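Local atomic coordinates of class I phosphodiesterase PDEB1 (Leishmania major, PDB entry 2R8Q), a protein that belongs to the class I phosphodiesterase family and has an all-helical catalytic domain that holds zinc, magnesium and 3-isobutyl-1-methylxanthine. Residues A[145-149]-A[150-154]; A[170-173]-A[174-178]; A[214-217]-A[218-221]; A[272-275]-A[276-279]; A[288-292]-A[293-297]. All coordinates share one frame; numbering follows the deposited sequence.

Interaction 1: residues A[145-149]-A[150-154]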
loop_
_atom_site.group_PDB
_atom_site.type_symbol
_atom_site.label_atom_id
_atom_site.label_comp_id
_atom_site.label_asym_id
_atom_site.label_seq_id
_atom_site.Cartn_x
_atom_site.Cartn_y
_atom_site.Cartn_z
ATOM N N MET A 145 4.425 13.169 -3.455
ATOM C CA MET A 145 3.536 14.318 -3.557
ATOM C C MET A 145 4.182 15.655 -3.205
ATOM O O MET A 145 3.504 16.679 -3.154
ATOM C CB MET A 145 2.308 14.072 -2.672
ATOM C CG MET A 145 1.548 12.801 -3.045
ATOM S SD MET A 145 0.442 12.151 -1.764
ATOM C CE MET A 145 1.156 10.525 -1.488
ATOM N N GLY A 146 5.489 15.654 -2.967
ATOM C CA GLY A 146 6.159 16.899 -2.637
ATOM C C GLY A 146 6.188 17.248 -1.158
ATOM O O GLY A 146 6.581 18.360 -0.792
ATOM N N VAL A 147 5.755 16.324 -0.307
ATOM C CA VAL A 147 5.781 16.552 1.138
ATOM C C VAL A 147 6.449 15.348 1.792
ATOM O O VAL A 147 6.352 14.233 1.274
ATOM C CB VAL A 147 4.358 16.743 1.730
ATOM C CG1 VAL A 147 3.732 18.011 1.168
ATOM C CG2 VAL A 147 3.487 15.540 1.420
ATOM N N ASN A 148 7.139 15.567 2.911
ATOM C CA ASN A 148 7.824 14.469 3.591
ATOM C C ASN A 148 6.918 13.647 4.509
ATOM O O ASN A 148 5.743 13.959 4.679
ATOM C CB ASN A 148 9.044 14.983 4.375
ATOM C CG ASN A 148 8.691 16.060 5.383
ATOM O OD1 ASN A 148 7.581 16.100 5.910
ATOM N ND2 ASN A 148 9.654 16.935 5.671
ATOM N N ASN A 149 7.460 12.578 5.084
ATOM C CA ASN A 149 6.662 11.722 5.954
ATOM C C ASN A 149 6.062 12.475 7.134
ATOM O O ASN A 149 4.934 12.194 7.539
ATOM C CB ASN A 149 7.488 10.537 6.471
ATOM C CG ASN A 149 7.788 9.516 5.392
ATOM O OD1 ASN A 149 7.020 9.354 4.444
ATOM N ND2 ASN A 149 8.897 8.802 5.543
ATOM N N SER A 150 6.810 13.430 7.678
ATOM C CA SER A 150 6.334 14.207 8.819
ATOM C C SER A 150 5.020 14.921 8.519
ATOM O O SER A 150 4.137 15.004 9.376
ATOM C CB SER A 150 7.390 15.232 9.234
ATOM O OG SER A 150 6.935 16.002 10.335
ATOM N N PHE A 151 4.891 15.433 7.301
ATOM C CA PHE A 151 3.688 16.146 6.891
ATOM C C PHE A 151 2.438 15.295 7.082
ATOM O O PHE A 151 1.430 15.768 7.617
ATOM C CB PHE A 151 3.817 16.577 5.426
ATOM C CG PHE A 151 2.627 17.328 4.900
ATOM C CD1 PHE A 151 1.530 16.647 4.380
ATOM C CD2 PHE A 151 2.613 18.720 4.906
ATOM C CE1 PHE A 151 0.434 17.345 3.868
ATOM C CE2 PHE A 151 1.527 19.426 4.400
ATOM C CZ PHE A 151 0.431 18.735 3.876
ATOM N N TYR A 152 2.504 14.036 6.658
ATOM C CA TYR A 152 1.357 13.148 6.785
ATOM C C TYR A 152 0.932 12.944 8.233
ATOM O O TYR A 152 -0.256 12.820 8.531
ATOM C CB TYR A 152 1.659 11.800 6.130
ATOM C CG TYR A 152 1.831 11.907 4.636
ATOM C CD1 TYR A 152 3.098 12.011 4.063
ATOM C CD2 TYR A 152 0.722 11.945 3.794
ATOM C CE1 TYR A 152 3.254 12.152 2.688
ATOM C CE2 TYR A 152 0.865 12.087 2.419
ATOM C CZ TYR A 152 2.134 12.190 1.872
ATOM O OH TYR A 152 2.273 12.340 0.511
ATOM N N LEU A 153 1.906 12.923 9.134
ATOM C CA LEU A 153 1.615 12.738 10.547
ATOM C C LEU A 153 1.077 14.025 11.172
ATOM O O LEU A 153 0.078 14.004 11.891
ATOM C CB LEU A 153 2.879 12.286 11.283
ATOM C CG LEU A 153 3.500 10.974 10.799
ATOM C CD1 LEU A 153 4.764 10.682 11.593
ATOM C CD2 LEU A 153 2.498 9.837 10.955
ATOM N N LYS A 154 1.735 15.142 10.880
ATOM C CA LYS A 154 1.334 16.440 11.425
ATOM C C LYS A 154 -0.069 16.894 11.033
ATOM O O LYS A 154 -0.750 17.564 11.813
ATOM C CB LYS A 154 2.319 17.528 10.989
ATOM C CG LYS A 154 3.731 17.377 11.515
ATOM C CD LYS A 154 4.600 18.524 11.010
ATOM C CE LYS A 154 6.013 18.448 11.560
ATOM N NZ LYS A 154 6.877 19.518 10.986
HETATM O O HOH W 1 4.627 13.249 -0.657
#
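An N-cap starts helix 149-154: N148, the residue just before the helix, turns its amide oxygen onto the backbone of F151, and OD1 accepts from F151 N at 3.1 Å, nearly in line with its own C=O. Chi1 of 57° sets CG between the backbone N and the carbonyl carbon, which swings the amide back over the first turn. N148 O receives a weak second share of the same N-H. Next to the cap, V147 lies against one face of the F151 ring, its CG1 3.9 Å from the ring centroid and 9° off the normal, a CH-pi contact. The other methyl, CG2, crosses to Y152 at about a right angle and meets CE1 at 3.6 Å. M145 brings its thioether to the edge of the Y152 ring as a Met-aromatic contact. Water 1 ties the loop to the ring, bonded to M145 N, V147 O and Y152 OH, each at 2.8 Å. N149 turns instead to helix 171-184, bonding L172 N and E173 OE1. The side-chain cap thus adds to the weak bond that F151 N makes with N148 O, while the water fixes the buried phenol by its hydroxyl.

Interaction 2: residues A[170-173]-A[174-178]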
loop_
_atom_site.group_PDB
_atom_site.type_symbol
_atom_site.label_atom_id
_atom_site.label_comp_id
_atom_site.label_asym_id
_atom_site.label_seq_id
_atom_site.Cartn_x
_atom_site.Cartn_y
_atom_site.Cartn_z
ATOM N N SER A 170 7.520 4.701 7.834
ATOM C CA SER A 170 8.002 5.065 6.505
ATOM C C SER A 170 6.818 5.132 5.549
ATOM O O SER A 170 6.680 4.302 4.651
ATOM C CB SER A 170 9.020 4.038 6.003
ATOM O OG SER A 170 10.150 3.993 6.856
ATOM N N VAL A 171 5.971 6.135 5.768
ATOM C CA VAL A 171 4.767 6.366 4.977
ATOM C C VAL A 171 5.010 6.323 3.471
ATOM O O VAL A 171 4.434 5.505 2.754
ATOM C CB VAL A 171 4.148 7.740 5.323
ATOM C CG1 VAL A 171 2.827 7.911 4.598
ATOM C CG2 VAL A 171 3.965 7.869 6.836
ATOM N N LEU A 172 5.867 7.221 3.001
ATOM C CA LEU A 172 6.182 7.318 1.583
ATOM C C LEU A 172 6.877 6.098 0.995
ATOM O O LEU A 172 6.474 5.594 -0.054
ATOM C CB LEU A 172 7.056 8.550 1.335
ATOM C CG LEU A 172 6.355 9.906 1.347
ATOM C CD1 LEU A 172 7.367 11.008 1.602
ATOM C CD2 LEU A 172 5.641 10.112 0.028
ATOM N N GLU A 173 7.921 5.623 1.666
ATOM C CA GLU A 173 8.688 4.495 1.149
ATOM C C GLU A 173 7.892 3.203 0.931
ATOM O O GLU A 173 8.110 2.500 -0.056
ATOM C CB GLU A 173 9.912 4.255 2.035
ATOM C CG GLU A 173 10.936 5.408 2.019
ATOM C CD GLU A 173 10.470 6.653 2.764
ATOM O OE1 GLU A 173 9.621 6.523 3.665
ATOM O OE2 GLU A 173 10.967 7.761 2.464
ATOM N N VAL A 174 6.960 2.888 1.823
ATOM C CA VAL A 174 6.157 1.686 1.626
ATOM C C VAL A 174 5.265 1.913 0.403
ATOM O O VAL A 174 5.048 1.001 -0.396
ATOM C CB VAL A 174 5.292 1.377 2.869
ATOM C CG1 VAL A 174 4.323 0.230 2.568
ATOM C CG2 VAL A 174 6.193 0.996 4.036
ATOM N N HIS A 175 4.770 3.141 0.255
ATOM C CA HIS A 175 3.924 3.501 -0.880
ATOM C C HIS A 175 4.703 3.323 -2.184
ATOM O O HIS A 175 4.177 2.773 -3.154
ATOM C CB HIS A 175 3.457 4.956 -0.744
ATOM C CG HIS A 175 2.543 5.416 -1.841
ATOM N ND1 HIS A 175 1.295 4.868 -2.054
ATOM C CD2 HIS A 175 2.684 6.395 -2.767
ATOM C CE1 HIS A 175 0.707 5.491 -3.061
ATOM N NE2 HIS A 175 1.529 6.423 -3.511
ATOM N N HIS A 176 5.957 3.772 -2.212
ATOM C CA HIS A 176 6.754 3.633 -3.434
ATOM C C HIS A 176 6.925 2.149 -3.787
ATOM O O HIS A 176 6.865 1.764 -4.960
ATOM C CB HIS A 176 8.145 4.273 -3.283
ATOM C CG HIS A 176 8.129 5.689 -2.790
ATOM N ND1 HIS A 176 7.275 6.654 -3.287
ATOM C CD2 HIS A 176 8.920 6.319 -1.887
ATOM C CE1 HIS A 176 7.542 7.813 -2.711
ATOM N NE2 HIS A 176 8.537 7.638 -1.858
ATOM N N CYS A 177 7.146 1.317 -2.770
ATOM C CA CYS A 177 7.312 -0.118 -2.991
ATOM C C CYS A 177 6.035 -0.719 -3.566
ATOM O O CYS A 177 6.082 -1.537 -4.481
ATOM C CB CYS A 177 7.650 -0.834 -1.681
ATOM S SG CYS A 177 9.331 -0.556 -1.083
ATOM N N SER A 178 4.895 -0.311 -3.020
ATOM C CA SER A 178 3.607 -0.820 -3.485
ATOM C C SER A 178 3.387 -0.516 -4.961
ATOM O O SER A 178 2.878 -1.358 -5.710
ATOM C CB SER A 178 2.472 -0.216 -2.653
ATOM O OG SER A 178 2.603 -0.579 -1.290
HETATM O O HOH W 2 10.241 9.138 -0.301
#
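L172 and H176 meet in the first turns of helix 171-184, where the imidazole folds back over the backbone of the residue four places earlier. Among the backbone bonds, H176 N donates to L172 O at 2.9 Å, V174 N to S170 O and C177 N to E173 O; the link from H175 N to V171 O is long and weak. In the packing contacts, the L172 carbonyl oxygen lies 3.1 Å above the plane of the H176 ring, over its centre, with chi1 at -52° folding the imidazole back along the helix. L172 CB adds a contact of 3.6 Å to H176 NE2. V174 and C177 also pack on S166 and L162 of the second subunit. The polar ends turn elsewhere. H176 ND1 is bonded to L142 O, H175 NE2 to D143 and E173 OE1 to N149. Water 2 lies in the plane of the H176 ring at its edge, 2.8 Å from NE2, and donates to E173 OE2 at 3.2 Å. With the side chain of E173 about 4 Å from the magnesium ion and that of H176 about 7 Å from the zinc ion, the imidazole, held at both nitrogens, and the bridged carboxylate are fixed in rotation beside the metals, consistent with a second-shell position.

Interaction 3: residues A[214-217]-A[218-221]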
loop_
_atom_site.group_PDB
_atom_site.type_symbol
_atom_site.label_atom_id
_atom_site.label_comp_id
_atom_site.label_asym_id
_atom_site.label_seq_id
_atom_site.Cartn_x
_atom_site.Cartn_y
_atom_site.Cartn_z
ATOM N N THR A 214 15.827 4.296 2.025
ATOM C CA THR A 214 15.931 5.716 1.686
ATOM C C THR A 214 15.197 6.659 2.636
ATOM O O THR A 214 15.271 7.875 2.475
ATOM C CB THR A 214 15.449 6.012 0.247
ATOM O OG1 THR A 214 14.078 5.619 0.103
ATOM C CG2 THR A 214 16.312 5.275 -0.770
ATOM N N ASP A 215 14.483 6.114 3.618
ATOM C CA ASP A 215 13.792 6.969 4.581
ATOM C C ASP A 215 14.867 7.583 5.468
ATOM O O ASP A 215 15.537 6.873 6.218
ATOM C CB ASP A 215 12.819 6.159 5.437
ATOM C CG ASP A 215 12.093 7.018 6.461
ATOM O OD1 ASP A 215 12.353 8.239 6.508
ATOM O OD2 ASP A 215 11.260 6.473 7.213
ATOM N N MET A 216 15.035 8.898 5.381
ATOM C CA MET A 216 16.063 9.581 6.161
ATOM C C MET A 216 15.900 9.503 7.672
ATOM O O MET A 216 16.832 9.819 8.415
ATOM C CB MET A 216 16.177 11.043 5.718
ATOM C CG MET A 216 16.880 11.227 4.377
ATOM S SD MET A 216 18.572 10.556 4.342
ATOM C CE MET A 216 19.472 11.832 5.191
ATOM N N ALA A 217 14.730 9.082 8.141
ATOM C CA ALA A 217 14.520 8.961 9.581
ATOM C C ALA A 217 15.397 7.831 10.116
ATOM O O ALA A 217 15.719 7.784 11.302
ATOM C CB ALA A 217 13.053 8.670 9.880
ATOM N N LYS A 218 15.788 6.926 9.224
ATOM C CA LYS A 218 16.612 5.779 9.590
ATOM C C LYS A 218 18.079 6.022 9.270
ATOM O O LYS A 218 18.897 5.109 9.354
ATOM C CB LYS A 218 16.143 4.538 8.823
ATOM C CG LYS A 218 14.685 4.171 9.037
ATOM C CD LYS A 218 14.246 3.058 8.088
ATOM C CE LYS A 218 15.033 1.775 8.314
ATOM N NZ LYS A 218 14.580 0.679 7.410
ATOM N N HIS A 219 18.416 7.258 8.918
ATOM C CA HIS A 219 19.786 7.590 8.539
ATOM C C HIS A 219 20.876 7.205 9.541
ATOM O O HIS A 219 21.831 6.517 9.188
ATOM C CB HIS A 219 19.896 9.082 8.228
ATOM C CG HIS A 219 21.239 9.479 7.704
ATOM N ND1 HIS A 219 21.669 9.147 6.437
ATOM C CD2 HIS A 219 22.273 10.121 8.296
ATOM C CE1 HIS A 219 22.912 9.565 6.274
ATOM N NE2 HIS A 219 23.301 10.160 7.387
ATOM N N ALA A 220 20.741 7.661 10.781
ATOM C CA ALA A 220 21.735 7.364 11.807
ATOM C C ALA A 220 21.952 5.863 11.964
ATOM O O ALA A 220 23.093 5.394 12.024
ATOM C CB ALA A 220 21.311 7.978 13.138
ATOM N N ASP A 221 20.860 5.110 12.029
ATOM C CA ASP A 221 20.952 3.665 12.185
ATOM C C ASP A 221 21.608 3.026 10.965
ATOM O O ASP A 221 22.428 2.114 11.091
ATOM C CB ASP A 221 19.560 3.067 12.397
ATOM C CG ASP A 221 19.611 1.598 12.749
ATOM O OD1 ASP A 221 20.217 1.260 13.786
ATOM O OD2 ASP A 221 19.044 0.783 11.993
HETATM O O HOH W 3 18.259 6.323 12.766
HETATM O O HOH W 4 18.485 9.296 11.917
#
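D215 and K218 meet across a 3-10 turn that leads from the loop after helix 197-212 into helix 219-232, and an Asx turn sets it up. The tight part is polar and mostly backbone. K218 N donates to D215 O at 3.0 Å and H219 N to M216 O at 3.1 Å, the i to i+3 spacing of 3-10 geometry, with both donors well above the carbonyl planes. D215 OD1 takes A217 N at 3.0 Å in an almost straight bond of 170°, reached from above the carboxylate plane. Chi1 of 179° sends the carboxylate away from the backbone N, and OD2 goes on to S170, the N-cap residue of helix 171-184. The side chains pack more loosely. M216 and H219 run alongside each other; bends at chi2 and chi3 curl the thioether until M216 CE stands 4.1 Å from the imidazole centroid, off-centre, while SD is farther off and oblique. H219 is also held by other helices: ND1 bonds K251 NZ, and the ring meets that of F317. K218 and A217 face the solvent side, the lysine chain leading away beyond CG. There A217 O accepts from two waters: water 4, which in turn accepts from A220 N at 3.0 Å, and water 3, which accepts from D221 N at 3.0 Å.

Interaction 4: residues A[272-275]-A[276-279]. With IBM (3-isobutyl-1-methylxanthine), chain E.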
loop_
_atom_site.group_PDB
_atom_site.type_symbol
_atom_site.label_atom_id
_atom_site.label_comp_id
_atom_site.label_asym_id
_atom_site.label_seq_id
_atom_site.Cartn_x
_atom_site.Cartn_y
_atom_site.Cartn_z
ATOM N N VAL A 272 15.121 21.607 -4.526
ATOM C CA VAL A 272 14.781 21.085 -3.203
ATOM C C VAL A 272 14.142 22.197 -2.377
ATOM O O VAL A 272 13.100 22.002 -1.749
ATOM C CB VAL A 272 16.031 20.582 -2.437
ATOM C CG1 VAL A 272 15.645 20.200 -1.010
ATOM C CG2 VAL A 272 16.635 19.389 -3.145
ATOM N N THR A 273 14.771 23.367 -2.393
ATOM C CA THR A 273 14.274 24.506 -1.636
ATOM C C THR A 273 12.843 24.875 -1.996
ATOM O O THR A 273 12.011 25.083 -1.111
ATOM C CB THR A 273 15.185 25.733 -1.834
ATOM O OG1 THR A 273 16.491 25.431 -1.331
ATOM C CG2 THR A 273 14.626 26.946 -1.091
ATOM N N GLU A 274 12.546 24.955 -3.289
ATOM C CA GLU A 274 11.198 25.303 -3.713
ATOM C C GLU A 274 10.182 24.248 -3.295
ATOM O O GLU A 274 9.053 24.584 -2.938
ATOM C CB GLU A 274 11.138 25.509 -5.227
ATOM C CG GLU A 274 9.745 25.862 -5.764
ATOM C CD GLU A 274 9.098 27.052 -5.055
ATOM O OE1 GLU A 274 9.824 27.958 -4.595
ATOM O OE2 GLU A 274 7.851 27.086 -4.974
ATOM N N GLU A 275 10.565 22.973 -3.331
ATOM C CA GLU A 275 9.619 21.941 -2.923
ATOM C C GLU A 275 9.335 22.074 -1.426
ATOM O O GLU A 275 8.186 21.959 -0.990
ATOM C CB GLU A 275 10.153 20.534 -3.226
ATOM C CG GLU A 275 9.161 19.445 -2.828
ATOM C CD GLU A 275 9.485 18.089 -3.421
ATOM O OE1 GLU A 275 9.614 17.994 -4.660
ATOM O OE2 GLU A 275 9.595 17.117 -2.648
ATOM N N PHE A 276 10.386 22.317 -0.648
ATOM C CA PHE A 276 10.240 22.485 0.794
ATOM C C PHE A 276 9.327 23.677 1.092
ATOM O O PHE A 276 8.431 23.588 1.935
ATOM C CB PHE A 276 11.608 22.717 1.454
ATOM C CG PHE A 276 12.432 21.467 1.637
ATOM C CD1 PHE A 276 11.954 20.217 1.250
ATOM C CD2 PHE A 276 13.694 21.547 2.215
ATOM C CE1 PHE A 276 12.722 19.067 1.438
ATOM C CE2 PHE A 276 14.468 20.405 2.406
ATOM C CZ PHE A 276 13.980 19.162 2.017
ATOM N N TYR A 277 9.553 24.792 0.402
ATOM C CA TYR A 277 8.731 25.981 0.611
ATOM C C TYR A 277 7.263 25.698 0.312
ATOM O O TYR A 277 6.373 26.220 0.981
ATOM C CB TYR A 277 9.215 27.139 -0.268
ATOM C CG TYR A 277 10.485 27.812 0.206
ATOM C CD1 TYR A 277 11.110 28.778 -0.579
ATOM C CD2 TYR A 277 11.055 27.497 1.438
ATOM C CE1 TYR A 277 12.270 29.415 -0.151
ATOM C CE2 TYR A 277 12.217 28.129 1.877
ATOM C CZ TYR A 277 12.817 29.086 1.076
ATOM O OH TYR A 277 13.965 29.713 1.505
ATOM N N ARG A 278 7.001 24.869 -0.692
ATOM C CA ARG A 278 5.618 24.559 -1.017
ATOM C C ARG A 278 4.998 23.697 0.076
ATOM O O ARG A 278 3.799 23.799 0.338
ATOM C CB ARG A 278 5.520 23.883 -2.388
ATOM C CG ARG A 278 5.902 24.820 -3.521
ATOM C CD ARG A 278 5.631 24.234 -4.894
ATOM N NE ARG A 278 6.162 25.106 -5.936
ATOM C CZ ARG A 278 6.032 24.888 -7.239
ATOM N NH1 ARG A 278 5.382 23.818 -7.675
ATOM N NH2 ARG A 278 6.557 25.742 -8.107
ATOM N N GLN A 279 5.800 22.847 0.715
ATOM C CA GLN A 279 5.261 22.038 1.804
ATOM C C GLN A 279 4.927 22.998 2.937
ATOM O O GLN A 279 3.903 22.859 3.601
ATOM C CB GLN A 279 6.271 21.005 2.314
ATOM C CG GLN A 279 5.747 20.260 3.545
ATOM C CD GLN A 279 6.666 19.160 4.038
ATOM O OE1 GLN A 279 7.325 18.486 3.249
ATOM N NE2 GLN A 279 6.693 18.958 5.352
HETATM N N9 IBM E . 17.387 17.702 2.924
HETATM C C8 IBM E . 17.618 18.910 3.536
HETATM N N7 IBM E . 18.330 19.739 2.815
HETATM C C5 IBM E . 18.583 19.030 1.650
HETATM C C4 IBM E . 18.011 17.778 1.701
HETATM N N3 IBM E . 18.050 16.818 0.751
HETATM C C2 IBM E . 18.746 17.158 -0.374
HETATM N N1 IBM E . 19.360 18.408 -0.514
HETATM C C6 IBM E . 19.278 19.340 0.492
HETATM O O6 IBM E . 19.811 20.433 0.370
HETATM O O2 IBM E . 18.837 16.345 -1.287
HETATM C C10 IBM E . 20.089 18.723 -1.734
HETATM C C11 IBM E . 17.396 15.530 0.914
HETATM C C12 IBM E . 15.880 15.738 0.975
HETATM C C13 IBM E . 15.266 15.665 -0.416
HETATM C C14 IBM E . 15.233 14.725 1.908
#
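This is a set of i to i+4 side-chain contacts along helix 262-285, with one flank at the ligand pocket and the other at the surface. On the pocket flank V272 and F276 extend together from the helix: V272 CG1 stands over one face of the F276 ring, 3.7 Å from its centroid and 19° off the normal. V272 CG2 touches the N-methyl carbon C10 of 3-isobutyl-1-methylxanthine at 3.8 Å, and the F276 edge meets the xanthine, CE2 to C8 at 3.7 Å. Both residues belong to the pocket wall of this all-helical phosphodiesterase domain, where Q306 bonds the same ligand; the F294 ring meets that of F276. One position along the helix the pattern recurs, T273 CG2 sitting over the Y277 ring at 3.8 Å from the centroid. At the surface E274 and R278 form a salt bridge: R278 NE reaches E274 OE2 at 2.8 Å, in the guanidinium plane and on the anti lone pair, with the two planes 73° apart. The E274 chain bends at chi2 (53°) to bring the carboxylate back along the helix, while R278 runs extended from CG to NE. OE2 is also salt-bridged to R296 NH2.

Interaction 5: residues A[288-292]-A[293-297]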
loop_
_atom_site.group_PDB
_atom_site.type_symbol
_atom_site.label_atom_id
_atom_site.label_comp_id
_atom_site.label_asym_id
_atom_site.label_seq_id
_atom_site.Cartn_x
_atom_site.Cartn_y
_atom_site.Cartn_z
ATOM N N VAL A 288 -0.569 23.996 10.844
ATOM C CA VAL A 288 0.405 23.220 11.599
ATOM C C VAL A 288 1.765 23.905 11.595
ATOM O O VAL A 288 1.994 24.845 10.837
ATOM C CB VAL A 288 0.552 21.787 11.041
ATOM C CG1 VAL A 288 -0.773 21.047 11.174
ATOM C CG2 VAL A 288 0.996 21.832 9.590
ATOM N N GLU A 289 2.659 23.423 12.451
ATOM C CA GLU A 289 4.000 23.979 12.584
ATOM C C GLU A 289 4.817 23.909 11.300
ATOM O O GLU A 289 4.795 22.906 10.585
ATOM C CB GLU A 289 4.752 23.253 13.702
ATOM C CG GLU A 289 6.213 23.655 13.838
ATOM C CD GLU A 289 6.933 22.870 14.917
ATOM O OE1 GLU A 289 6.563 23.006 16.103
ATOM O OE2 GLU A 289 7.867 22.111 14.577
ATOM N N VAL A 290 5.540 24.989 11.021
ATOM C CA VAL A 290 6.391 25.071 9.840
ATOM C C VAL A 290 7.823 25.292 10.309
ATOM O O VAL A 290 8.112 26.287 10.972
ATOM C CB VAL A 290 5.990 26.257 8.931
ATOM C CG1 VAL A 290 6.890 26.307 7.707
ATOM C CG2 VAL A 290 4.535 26.127 8.515
ATOM N N LEU A 291 8.712 24.361 9.977
ATOM C CA LEU A 291 10.113 24.487 10.366
ATOM C C LEU A 291 10.787 25.518 9.459
ATOM O O LEU A 291 10.401 25.686 8.304
ATOM C CB LEU A 291 10.815 23.129 10.267
ATOM C CG LEU A 291 10.242 22.039 11.182
ATOM C CD1 LEU A 291 11.046 20.758 11.024
ATOM C CD2 LEU A 291 10.268 22.510 12.629
ATOM N N PRO A 292 11.810 26.222 9.972
ATOM C CA PRO A 292 12.532 27.245 9.208
ATOM C C PRO A 292 12.894 26.867 7.776
ATOM O O PRO A 292 12.714 27.661 6.854
ATOM C CB PRO A 292 13.772 27.494 10.063
ATOM C CG PRO A 292 13.256 27.301 11.441
ATOM C CD PRO A 292 12.416 26.047 11.305
ATOM N N MET A 293 13.402 25.652 7.610
ATOM C CA MET A 293 13.823 25.135 6.313
ATOM C C MET A 293 12.702 25.095 5.273
ATOM O O MET A 293 12.963 25.068 4.066
ATOM C CB MET A 293 14.398 23.730 6.508
ATOM C CG MET A 293 14.985 23.093 5.269
ATOM S SD MET A 293 15.576 21.431 5.633
ATOM C CE MET A 293 17.244 21.780 6.197
ATOM N N PHE A 294 11.458 25.106 5.739
ATOM C CA PHE A 294 10.309 25.050 4.840
ATOM C C PHE A 294 9.547 26.369 4.781
ATOM O O PHE A 294 8.505 26.458 4.129
ATOM C CB PHE A 294 9.346 23.943 5.284
ATOM C CG PHE A 294 9.974 22.580 5.358
ATOM C CD1 PHE A 294 10.860 22.260 6.382
ATOM C CD2 PHE A 294 9.686 21.617 4.397
ATOM C CE1 PHE A 294 11.451 20.999 6.448
ATOM C CE2 PHE A 294 10.274 20.353 4.454
ATOM C CZ PHE A 294 11.157 20.046 5.480
ATOM N N ASP A 295 10.072 27.391 5.451
ATOM C CA ASP A 295 9.410 28.688 5.501
ATOM C C ASP A 295 9.898 29.677 4.449
ATOM O O ASP A 295 10.985 30.246 4.560
ATOM C CB ASP A 295 9.577 29.302 6.889
ATOM C CG ASP A 295 8.512 30.330 7.194
ATOM O OD1 ASP A 295 8.071 31.021 6.254
ATOM O OD2 ASP A 295 8.121 30.453 8.376
ATOM N N ARG A 296 9.065 29.880 3.436
ATOM C CA ARG A 296 9.355 30.783 2.331
ATOM C C ARG A 296 9.508 32.228 2.808
ATOM O O ARG A 296 10.327 32.985 2.284
ATOM C CB ARG A 296 8.212 30.694 1.316
ATOM C CG ARG A 296 8.387 31.506 0.053
ATOM C CD ARG A 296 7.084 31.536 -0.735
ATOM N NE ARG A 296 6.616 30.203 -1.114
ATOM C CZ ARG A 296 7.193 29.440 -2.036
ATOM N NH1 ARG A 296 8.269 29.873 -2.680
ATOM N NH2 ARG A 296 6.689 28.245 -2.322
ATOM N N SER A 297 8.720 32.592 3.816
ATOM C CA SER A 297 8.715 33.946 4.362
ATOM C C SER A 297 9.984 34.406 5.074
ATOM O O SER A 297 10.182 35.606 5.269
ATOM C CB SER A 297 7.520 34.113 5.305
ATOM O OG SER A 297 6.305 33.862 4.620
HETATM O O HOH W 5 9.426 28.806 10.648
#
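L291, P292, F294 and D295 join in a short 3-10 turn: F294 N donates to L291 O at 2.8 Å and D295 N to P292 O at 3.0 Å, each donor standing well above the carbonyl plane. The turn lies in the long loop between helices 262-285 and 302-324. V290 points toward the following residues, and its CG1, anti to the backbone N at chi1 -180°, reaches F294 CB at 4.2 Å. L291 CB sits 4.0 Å from F294 CD1, and L291 O lies in the plane of the F294 ring, at its edge. The ring is buried, packing on N148. D295 gives the turn its polar finish: OD1 accepts from S297 N at 3.0 Å, on the anti side of the carboxylate and 22° out of its plane, forming an Asx turn, and is also salt-bridged to K284. D295 OD2 receives water 5 at 3.1 Å, and the same water donates to V290 O at 2.9 Å. P292 and M293 lie on the exposed side. M293 extends away from the turn with CG anti to the backbone N (chi1 -175°), and its side chain reaches the bound 3-isobutyl-1-methylxanthine. The carboxylate therefore ties D295 to the V290 carbonyl through one water and fastens the loop to helix 262-285 through the lysine, while the methionine adds one thioether side chain to the ligand pocket.

The five contacts follow one another along the chain within one phosphodiesterase catalytic domain, yet the fold gathers them around the metals and the ligand. Interactions 1 and 2 lie about 12 Å apart between centres and touch where helix 149-154 meets helix 171-184. Interaction 3, its centre about 14 Å from that of interaction 2 and about 15 Å from that of interaction 1, touches both on the magnesium side. Interaction 1 also touches interaction 4, through N148 and Q279, and interaction 5. Interactions 4 and 5, about 10 Å apart between centres, join helix 262-285 to its following loop and supply V272, F276 and M293 of the pocket. Interactions 2 and 3 touch neither of these, so 145-154 bridges the metal side and the pocket side.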